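Local coordinates for protein carbon monoxide dehydrogenase (Thermococcus sp. AM4, PDB 6T7J) that probably catalyses the reversible oxidation of carbon monoxide to carbon dioxide, passing electrons through iron–sulfur clusters, and is captured here with a nickel-free active-site cluster, at residues A[278-281]-A[285-288]; A[571-576]-A[614-619]; A[105-110]-A[239-244]. All coordinates share one frame; numbering follows the deposited sequence.

Contact 1: A[278-281]-A[285-288]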
loop_
_atom_site.group_PDB
_atom_site.type_symbol
_atom_site.label_atom_id
_atom_site.label_comp_id
_atom_site.label_asym_id
_atom_site.label_seq_id
_atom_site.Cartn_x
_atom_site.Cartn_y
_atom_site.Cartn_z
ATOM N N ALA A 278 -15.422 -12.892 25.722
ATOM C CA ALA A 278 -16.813 -13.228 26.013
ATOM C C ALA A 278 -16.905 -14.462 26.900
ATOM O O ALA A 278 -17.653 -14.476 27.887
ATOM C CB ALA A 278 -17.586 -13.439 24.710
ATOM N N GLU A 279 -16.145 -15.512 26.568
ATOM C CA GLU A 279 -16.196 -16.732 27.367
ATOM C C GLU A 279 -15.709 -16.484 28.790
ATOM O O GLU A 279 -16.303 -16.983 29.752
ATOM C CB GLU A 279 -15.374 -17.831 26.697
ATOM C CG GLU A 279 -16.109 -18.540 25.571
ATOM C CD GLU A 279 -15.173 -19.273 24.632
ATOM O OE1 GLU A 279 -15.455 -19.303 23.416
ATOM O OE2 GLU A 279 -14.155 -19.818 25.108
ATOM N N ILE A 280 -14.638 -15.701 28.947
ATOM C CA ILE A 280 -14.115 -15.421 30.280
ATOM C C ILE A 280 -15.106 -14.592 31.084
ATOM O O ILE A 280 -15.370 -14.884 32.256
ATOM C CB ILE A 280 -12.745 -14.725 30.177
ATOM C CG1 ILE A 280 -11.662 -15.733 29.782
ATOM C CG2 ILE A 280 -12.391 -14.032 31.488
ATOM C CD1 ILE A 280 -11.372 -16.770 30.842
ATOM N N ALA A 281 -15.688 -13.560 30.470
ATOM C CA ALA A 281 -16.544 -12.652 31.224
ATOM C C ALA A 281 -17.893 -13.278 31.553
ATOM O O ALA A 281 -18.483 -12.952 32.590
ATOM C CB ALA A 281 -16.728 -11.350 30.452
ATOM N N GLU A 285 -16.835 -17.226 37.403
ATOM C CA GLU A 285 -15.843 -16.541 38.226
ATOM C C GLU A 285 -16.018 -15.030 38.144
ATOM O O GLU A 285 -16.092 -14.340 39.168
ATOM C CB GLU A 285 -14.430 -16.943 37.795
ATOM C CG GLU A 285 -13.327 -16.166 38.496
ATOM C CD GLU A 285 -11.950 -16.450 37.925
ATOM O OE1 GLU A 285 -10.946 -16.038 38.547
ATOM O OE2 GLU A 285 -11.869 -17.085 36.853
ATOM N N MET A 286 -16.103 -14.498 36.922
ATOM C CA MET A 286 -16.306 -13.063 36.761
ATOM C C MET A 286 -17.697 -12.639 37.213
ATOM O O MET A 286 -17.876 -11.501 37.657
ATOM C CB MET A 286 -16.069 -12.653 35.308
ATOM C CG MET A 286 -14.740 -13.115 34.733
ATOM S SD MET A 286 -13.372 -13.018 35.899
ATOM C CE MET A 286 -13.274 -11.259 36.160
ATOM N N GLN A 287 -18.685 -13.532 37.120
ATOM C CA GLN A 287 -20.014 -13.210 37.632
ATOM C C GLN A 287 -19.967 -12.936 39.130
ATOM O O GLN A 287 -20.502 -11.928 39.610
ATOM C CB GLN A 287 -20.991 -14.343 37.318
ATOM C CG GLN A 287 -21.143 -14.654 35.836
ATOM C CD GLN A 287 -21.698 -13.487 35.039
ATOM O OE1 GLN A 287 -22.581 -12.766 35.504
ATOM N NE2 GLN A 287 -21.183 -13.299 33.830
ATOM N N LYS A 288 -19.306 -13.810 39.892
ATOM C CA LYS A 288 -19.233 -13.562 41.328
ATOM C C LYS A 288 -18.260 -12.433 41.659
ATOM O O LYS A 288 -18.446 -11.744 42.667
ATOM C CB LYS A 288 -18.857 -14.839 42.076
ATOM C CG LYS A 288 -17.728 -15.594 41.426
ATOM C CD LYS A 288 -17.815 -17.087 41.602
ATOM C CE LYS A 288 -17.838 -17.492 43.049
ATOM N NZ LYS A 288 -17.175 -18.804 43.298
#
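Ile280 and Ala281 meet Met286 and Gln287 at the elbow of a beta-alpha-alpha-beta connection, which leads from strand 261-268 to its parallel neighbour 297-303 in a six-stranded Rossmann-like sheet. Helix 271-281 ends here and, after a link of only two residues, helix 284-292 begins, so that the CA atoms of Ala281 and Met286 are 5.6 Å apart. The corner is built mainly of carbonyl groups on one side and side chains on the other. Met286 lays its first two side-chain carbons against these carbonyls. Its CG lies anti to the carbonyl carbon and beside the backbone N (chi1 -52°), which sets the start of the chain against the C-terminal end of helix 271-281: CG approaches Ile280 O to 3.1 Å, a tight approach for a methylene, and CB sits 3.6 Å from Ala281 O. The CG2 branch of Ile280 comes up to the same methylene, 4.1 Å from Met286 CG, the two side chains crossing obliquely. Further bends at chi2 and chi3 then turn the thioether away from the elbow toward helix 381-395, where Met286 touches Arg390 and Ile393 and Ile280 rests on Ala385. Ile280 O also accepts a hydrogen bond from Ser283 OG, within the link. Ala281 points its methyl away from the second helix and onto Val298 and Val300 of strand 297-303, which anchors the elbow to the sheet. Gln287, bent at chi2, reaches back over the junction with its amide, and its OE1 accepts a hydrogen bond from the backbone N of Val298. The other end of that amide, NE2, stands 3.0 Å from Ala281 O.

Contact 2: A[571-576]-A[614-619]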
loop_
_atom_site.group_PDB
_atom_site.type_symbol
_atom_site.label_atom_id
_atom_site.label_comp_id
_atom_site.label_asym_id
_atom_site.label_seq_id
_atom_site.Cartn_x
_atom_site.Cartn_y
_atom_site.Cartn_z
ATOM N N GLY A 571 -18.444 -11.613 -10.759
ATOM C CA GLY A 571 -19.508 -11.645 -11.736
ATOM C C GLY A 571 -20.867 -11.172 -11.271
ATOM O O GLY A 571 -21.841 -11.343 -12.011
ATOM N N VAL A 572 -20.975 -10.578 -10.083
ATOM C CA VAL A 572 -22.261 -10.130 -9.560
ATOM C C VAL A 572 -22.402 -8.631 -9.780
ATOM O O VAL A 572 -21.478 -7.856 -9.497
ATOM C CB VAL A 572 -22.438 -10.496 -8.073
ATOM C CG1 VAL A 572 -21.228 -10.144 -7.270
ATOM C CG2 VAL A 572 -23.644 -9.791 -7.493
ATOM N N PHE A 573 -23.553 -8.235 -10.320
ATOM C CA PHE A 573 -23.956 -6.836 -10.384
ATOM C C PHE A 573 -23.976 -6.244 -8.979
ATOM O O PHE A 573 -24.692 -6.735 -8.101
ATOM C CB PHE A 573 -25.334 -6.761 -11.042
ATOM C CG PHE A 573 -25.899 -5.377 -11.151
ATOM C CD1 PHE A 573 -25.477 -4.516 -12.149
ATOM C CD2 PHE A 573 -26.888 -4.952 -10.277
ATOM C CE1 PHE A 573 -26.012 -3.246 -12.257
ATOM C CE2 PHE A 573 -27.425 -3.685 -10.379
ATOM C CZ PHE A 573 -26.990 -2.834 -11.372
ATOM N N THR A 574 -23.189 -5.191 -8.762
ATOM C CA THR A 574 -22.915 -4.678 -7.423
ATOM C C THR A 574 -23.301 -3.206 -7.339
ATOM O O THR A 574 -22.721 -2.367 -8.036
ATOM C CB THR A 574 -21.438 -4.865 -7.065
ATOM O OG1 THR A 574 -21.119 -6.264 -7.075
ATOM C CG2 THR A 574 -21.137 -4.290 -5.686
ATOM N N HIS A 575 -24.260 -2.900 -6.468
ATOM C CA HIS A 575 -24.754 -1.544 -6.276
ATOM C C HIS A 575 -24.009 -0.854 -5.141
ATOM O O HIS A 575 -23.681 -1.476 -4.125
ATOM C CB HIS A 575 -26.253 -1.557 -5.970
ATOM C CG HIS A 575 -26.709 -0.403 -5.130
ATOM N ND1 HIS A 575 -27.010 -0.527 -3.791
ATOM C CD2 HIS A 575 -26.910 0.900 -5.440
ATOM C CE1 HIS A 575 -27.382 0.648 -3.313
ATOM N NE2 HIS A 575 -27.327 1.531 -4.294
ATOM N N LEU A 576 -23.748 0.438 -5.324
ATOM C CA LEU A 576 -23.152 1.283 -4.300
ATOM C C LEU A 576 -24.144 2.374 -3.924
ATOM O O LEU A 576 -24.704 3.038 -4.803
ATOM C CB LEU A 576 -21.843 1.908 -4.787
ATOM C CG LEU A 576 -20.780 0.966 -5.350
ATOM C CD1 LEU A 576 -19.506 1.739 -5.644
ATOM C CD2 LEU A 576 -20.510 -0.178 -4.385
ATOM N N ALA A 614 -33.277 -0.464 -5.319
ATOM C CA ALA A 614 -34.073 -1.684 -5.245
ATOM C C ALA A 614 -34.723 -1.994 -6.584
ATOM O O ALA A 614 -34.717 -3.145 -7.035
ATOM C CB ALA A 614 -35.133 -1.554 -4.155
ATOM N N GLU A 615 -35.282 -0.974 -7.238
ATOM C CA GLU A 615 -35.912 -1.194 -8.536
ATOM C C GLU A 615 -34.891 -1.636 -9.578
ATOM O O GLU A 615 -35.161 -2.542 -10.379
ATOM C CB GLU A 615 -36.640 0.070 -8.988
ATOM C CG GLU A 615 -38.001 0.250 -8.338
ATOM C CD GLU A 615 -38.360 1.705 -8.124
ATOM O OE1 GLU A 615 -38.130 2.517 -9.046
ATOM O OE2 GLU A 615 -38.872 2.036 -7.034
ATOM N N THR A 616 -33.704 -1.023 -9.574
ATOM C CA THR A 616 -32.676 -1.411 -10.539
ATOM C C THR A 616 -32.186 -2.833 -10.288
ATOM O O THR A 616 -32.012 -3.613 -11.233
ATOM C CB THR A 616 -31.500 -0.436 -10.495
ATOM O OG1 THR A 616 -31.979 0.907 -10.637
ATOM C CG2 THR A 616 -30.521 -0.740 -11.621
ATOM N N ILE A 617 -31.947 -3.184 -9.021
ATOM C CA ILE A 617 -31.493 -4.531 -8.686
ATOM C C ILE A 617 -32.547 -5.557 -9.080
ATOM O O ILE A 617 -32.230 -6.612 -9.645
ATOM C CB ILE A 617 -31.146 -4.610 -7.186
ATOM C CG1 ILE A 617 -29.786 -3.959 -6.916
ATOM C CG2 ILE A 617 -31.177 -6.050 -6.693
ATOM C CD1 ILE A 617 -29.631 -3.420 -5.511
ATOM N N TYR A 618 -33.818 -5.255 -8.807
ATOM C CA TYR A 618 -34.889 -6.171 -9.179
ATOM C C TYR A 618 -34.988 -6.324 -10.691
ATOM O O TYR A 618 -35.235 -7.425 -11.195
ATOM C CB TYR A 618 -36.216 -5.683 -8.602
ATOM C CG TYR A 618 -37.355 -6.641 -8.840
ATOM C CD1 TYR A 618 -37.380 -7.884 -8.220
ATOM C CD2 TYR A 618 -38.401 -6.308 -9.690
ATOM C CE1 TYR A 618 -38.418 -8.766 -8.434
ATOM C CE2 TYR A 618 -39.444 -7.184 -9.909
ATOM C CZ TYR A 618 -39.448 -8.411 -9.281
ATOM O OH TYR A 618 -40.485 -9.287 -9.497
ATOM N N ASN A 619 -34.792 -5.232 -11.435
ATOM C CA ASN A 619 -34.844 -5.324 -12.891
ATOM C C ASN A 619 -33.679 -6.142 -13.435
ATOM O O ASN A 619 -33.847 -6.913 -14.385
ATOM C CB ASN A 619 -34.855 -3.924 -13.505
ATOM C CG ASN A 619 -36.233 -3.291 -13.476
ATOM O OD1 ASN A 619 -37.246 -3.988 -13.390
ATOM N ND2 ASN A 619 -36.278 -1.965 -13.544
#
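Strand 574-576 runs past helix 610-627 with the CA atoms of His575 and Ile617 7.8 Å apart, an alpha-helix laid on a face of the second six-stranded parallel, Rossmann-like sheet. Residues 573-576 are held on both flanks by backbone bonds: Phe573 and His575 with Gly550, His575 also with Ala552, Thr574 with Lys603 and Leu576 with Tyr605. The segment is entered from helix 558-569 through a Schellman motif at Gly571. Phe573 and His575 direct their side chains toward helix 610-627, whereas Thr574 faces away toward helix 558-569; there Thr574 OG1 donates to Val572 O over 2.9 Å, from above the carbonyl plane. A chi1 of 179° extends the Phe573 ring straight out to the helix. The edge of that ring meets Ile617, CE2 lying 4.2 Å from CG1, while its far end, CZ, is 4.1 Å from Thr616 CG2, the two side chains crossing at about a right angle. A bound di(hydroxyethyl)ether molecule also lies about 4 Å from the Phe573 side chain. Thr616 turns its other branch to polar work: OG1 is hydrogen-bonded to Tyr605 OH and Lys612 O. The imidazole of His575 is pinned through both nitrogens, ND1 to Ser551 OG and NE2 to Glu607 O, which fixes its rotation; since a carbonyl can only accept, a proton on NE2 is likely. Toward the helix it is His575 CB that makes the contact, 3.9 Å from Ile617 CD1.

Contact 3: A[105-110]-A[239-244]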
loop_
_atom_site.group_PDB
_atom_site.type_symbol
_atom_site.label_atom_id
_atom_site.label_comp_id
_atom_site.label_asym_id
_atom_site.label_seq_id
_atom_site.Cartn_x
_atom_site.Cartn_y
_atom_site.Cartn_z
ATOM N N ARG A 105 -4.022 -13.216 8.424
ATOM C CA ARG A 105 -2.681 -13.620 8.840
ATOM C C ARG A 105 -2.625 -13.891 10.335
ATOM O O ARG A 105 -1.985 -14.854 10.773
ATOM C CB ARG A 105 -1.667 -12.542 8.453
ATOM C CG ARG A 105 -0.226 -13.026 8.394
ATOM C CD ARG A 105 0.748 -11.858 8.429
ATOM N NE ARG A 105 0.277 -10.719 7.644
ATOM C CZ ARG A 105 0.604 -10.498 6.375
ATOM N NH1 ARG A 105 0.128 -9.436 5.740
ATOM N NH2 ARG A 105 1.407 -11.337 5.736
ATOM N N ASP A 106 -3.285 -13.052 11.135
ATOM C CA ASP A 106 -3.342 -13.309 12.571
ATOM C C ASP A 106 -4.074 -14.616 12.867
ATOM O O ASP A 106 -3.622 -15.425 13.700
ATOM C CB ASP A 106 -4.010 -12.136 13.287
ATOM C CG ASP A 106 -3.140 -10.892 13.294
ATOM O OD1 ASP A 106 -1.908 -11.029 13.136
ATOM O OD2 ASP A 106 -3.686 -9.780 13.452
ATOM N N VAL A 107 -5.200 -14.853 12.185
ATOM C CA VAL A 107 -5.891 -16.116 12.449
ATOM C C VAL A 107 -5.057 -17.304 11.968
ATOM O O VAL A 107 -5.080 -18.376 12.586
ATOM C CB VAL A 107 -7.301 -16.127 11.831
ATOM C CG1 VAL A 107 -8.054 -17.370 12.284
ATOM C CG2 VAL A 107 -8.062 -14.878 12.238
ATOM N N VAL A 108 -4.295 -17.136 10.883
ATOM C CA VAL A 108 -3.416 -18.200 10.404
ATOM C C VAL A 108 -2.335 -18.498 11.432
ATOM O O VAL A 108 -1.987 -19.660 11.669
ATOM C CB VAL A 108 -2.801 -17.818 9.044
ATOM C CG1 VAL A 108 -1.548 -18.643 8.770
ATOM C CG2 VAL A 108 -3.805 -18.004 7.929
ATOM N N GLU A 109 -1.775 -17.451 12.043
ATOM C CA GLU A 109 -0.770 -17.645 13.085
ATOM C C GLU A 109 -1.334 -18.465 14.240
ATOM O O GLU A 109 -0.707 -19.431 14.697
ATOM C CB GLU A 109 -0.260 -16.291 13.579
ATOM C CG GLU A 109 0.645 -15.569 12.588
ATOM C CD GLU A 109 0.798 -14.087 12.898
ATOM O OE1 GLU A 109 0.568 -13.690 14.062
ATOM O OE2 GLU A 109 1.148 -13.320 11.974
ATOM N N VAL A 110 -2.529 -18.104 14.718
ATOM C CA VAL A 110 -3.117 -18.854 15.830
ATOM C C VAL A 110 -3.415 -20.297 15.417
ATOM O O VAL A 110 -3.172 -21.243 16.181
ATOM C CB VAL A 110 -4.377 -18.143 16.358
ATOM C CG1 VAL A 110 -5.053 -18.991 17.429
ATOM C CG2 VAL A 110 -4.011 -16.777 16.915
ATOM N N ASP A 239 -14.013 -20.572 11.436
ATOM C CA ASP A 239 -14.956 -21.671 11.620
ATOM C C ASP A 239 -14.265 -22.903 12.189
ATOM O O ASP A 239 -14.789 -23.550 13.104
ATOM C CB ASP A 239 -15.640 -22.007 10.294
ATOM C CG ASP A 239 -16.657 -20.960 9.879
ATOM O OD1 ASP A 239 -16.912 -20.030 10.672
ATOM O OD2 ASP A 239 -17.201 -21.070 8.760
ATOM N N ILE A 240 -13.086 -23.244 11.663
ATOM C CA ILE A 240 -12.366 -24.425 12.135
ATOM C C ILE A 240 -11.990 -24.274 13.605
ATOM O O ILE A 240 -12.049 -25.239 14.379
ATOM C CB ILE A 240 -11.128 -24.677 11.252
ATOM C CG1 ILE A 240 -11.550 -25.229 9.889
ATOM C CG2 ILE A 240 -10.147 -25.625 11.936
ATOM C CD1 ILE A 240 -10.518 -25.023 8.804
ATOM N N LEU A 241 -11.621 -23.060 14.021
ATOM C CA LEU A 241 -11.142 -22.851 15.383
ATOM C C LEU A 241 -12.286 -22.684 16.377
ATOM O O LEU A 241 -12.218 -23.214 17.491
ATOM C CB LEU A 241 -10.218 -21.631 15.433
ATOM C CG LEU A 241 -8.750 -21.829 15.040
ATOM C CD1 LEU A 241 -8.118 -20.503 14.638
ATOM C CD2 LEU A 241 -7.962 -22.473 16.172
ATOM N N PHE A 242 -13.340 -21.953 16.008
ATOM C CA PHE A 242 -14.397 -21.594 16.948
ATOM C C PHE A 242 -15.760 -22.166 16.579
ATOM O O PHE A 242 -16.751 -21.849 17.248
ATOM C CB PHE A 242 -14.502 -20.071 17.075
ATOM C CG PHE A 242 -13.196 -19.399 17.368
ATOM C CD1 PHE A 242 -12.510 -19.670 18.541
ATOM C CD2 PHE A 242 -12.650 -18.500 16.469
ATOM C CE1 PHE A 242 -11.306 -19.055 18.813
ATOM C CE2 PHE A 242 -11.449 -17.885 16.735
ATOM C CZ PHE A 242 -10.774 -18.162 17.909
ATOM N N GLY A 243 -15.844 -22.990 15.538
ATOM C CA GLY A 243 -17.108 -23.602 15.175
ATOM C C GLY A 243 -17.790 -22.926 14.005
ATOM O O GLY A 243 -17.801 -21.695 13.909
ATOM N N THR A 244 -18.350 -23.724 13.103
ATOM C CA THR A 244 -19.123 -23.172 11.996
ATOM C C THR A 244 -20.463 -22.664 12.520
ATOM O O THR A 244 -21.167 -23.401 13.222
ATOM C CB THR A 244 -19.343 -24.225 10.911
ATOM O OG1 THR A 244 -18.075 -24.692 10.432
ATOM C CG2 THR A 244 -20.130 -23.638 9.750
#
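Leu241 and the pair Val107 and Val110 form the close-packed part of a helix-to-helix contact in the helical N-terminal region of the enzyme, between helix 81-115 and the last turn of helix 212-242. One methyl does the touching: Leu241 CD1 lies 3.9 Å from Val107 CG1 and 4.4 Å from Val110 CG1, reaching two residues three apart on one side of the facing helix. The Val107 and Leu241 side chains run alongside each other, pointing opposite ways. Ile272 of helix 271-281 touches both valines, and Val107 also packs on Leu237.

Beyond Leu241 the contact thins toward the end of helix 212-242. The partly exposed Phe242 comes no nearer than 5.6 Å to segment 105-110; its ring instead has Leu241 CB 4.0 Å above one face and leans on Ile272 and Thr275. Gly243, with positive phi (101°), then leads the chain out of the helix. Asp239, on the same last turn, takes no part in the contact and forms salt bridges with Arg313, Arg527 and Lys129. No hydrogen bond crosses between the segments, so the contact rests on methyl packing and burial, which set distance more than orientation; any polar restraint probably comes from neighbouring residues.

Overall arrangement
From the N terminus, contact 3 comes first: 105-110 meets 239-244 after 128 intervening residues, 80 of them helical, bringing two long helices together. Contact 1 follows with the shortest loop, three residues, at an elbow serving the first parallel sheet. Contact 2 closes last, across 37 residues, and joins the second sheet to the chain's final helix. The three loops lie in series; none nests within or crosses another. Contacts 1 and 3, with centres about 23 Å apart, are linked by helix 271-281, which carries 278-281 and packs on contact 3 through Ile272. Contact 2 lies across the chain's centre from both, about 45 Å from contact 1 and about 33 Å from contact 3 between centres.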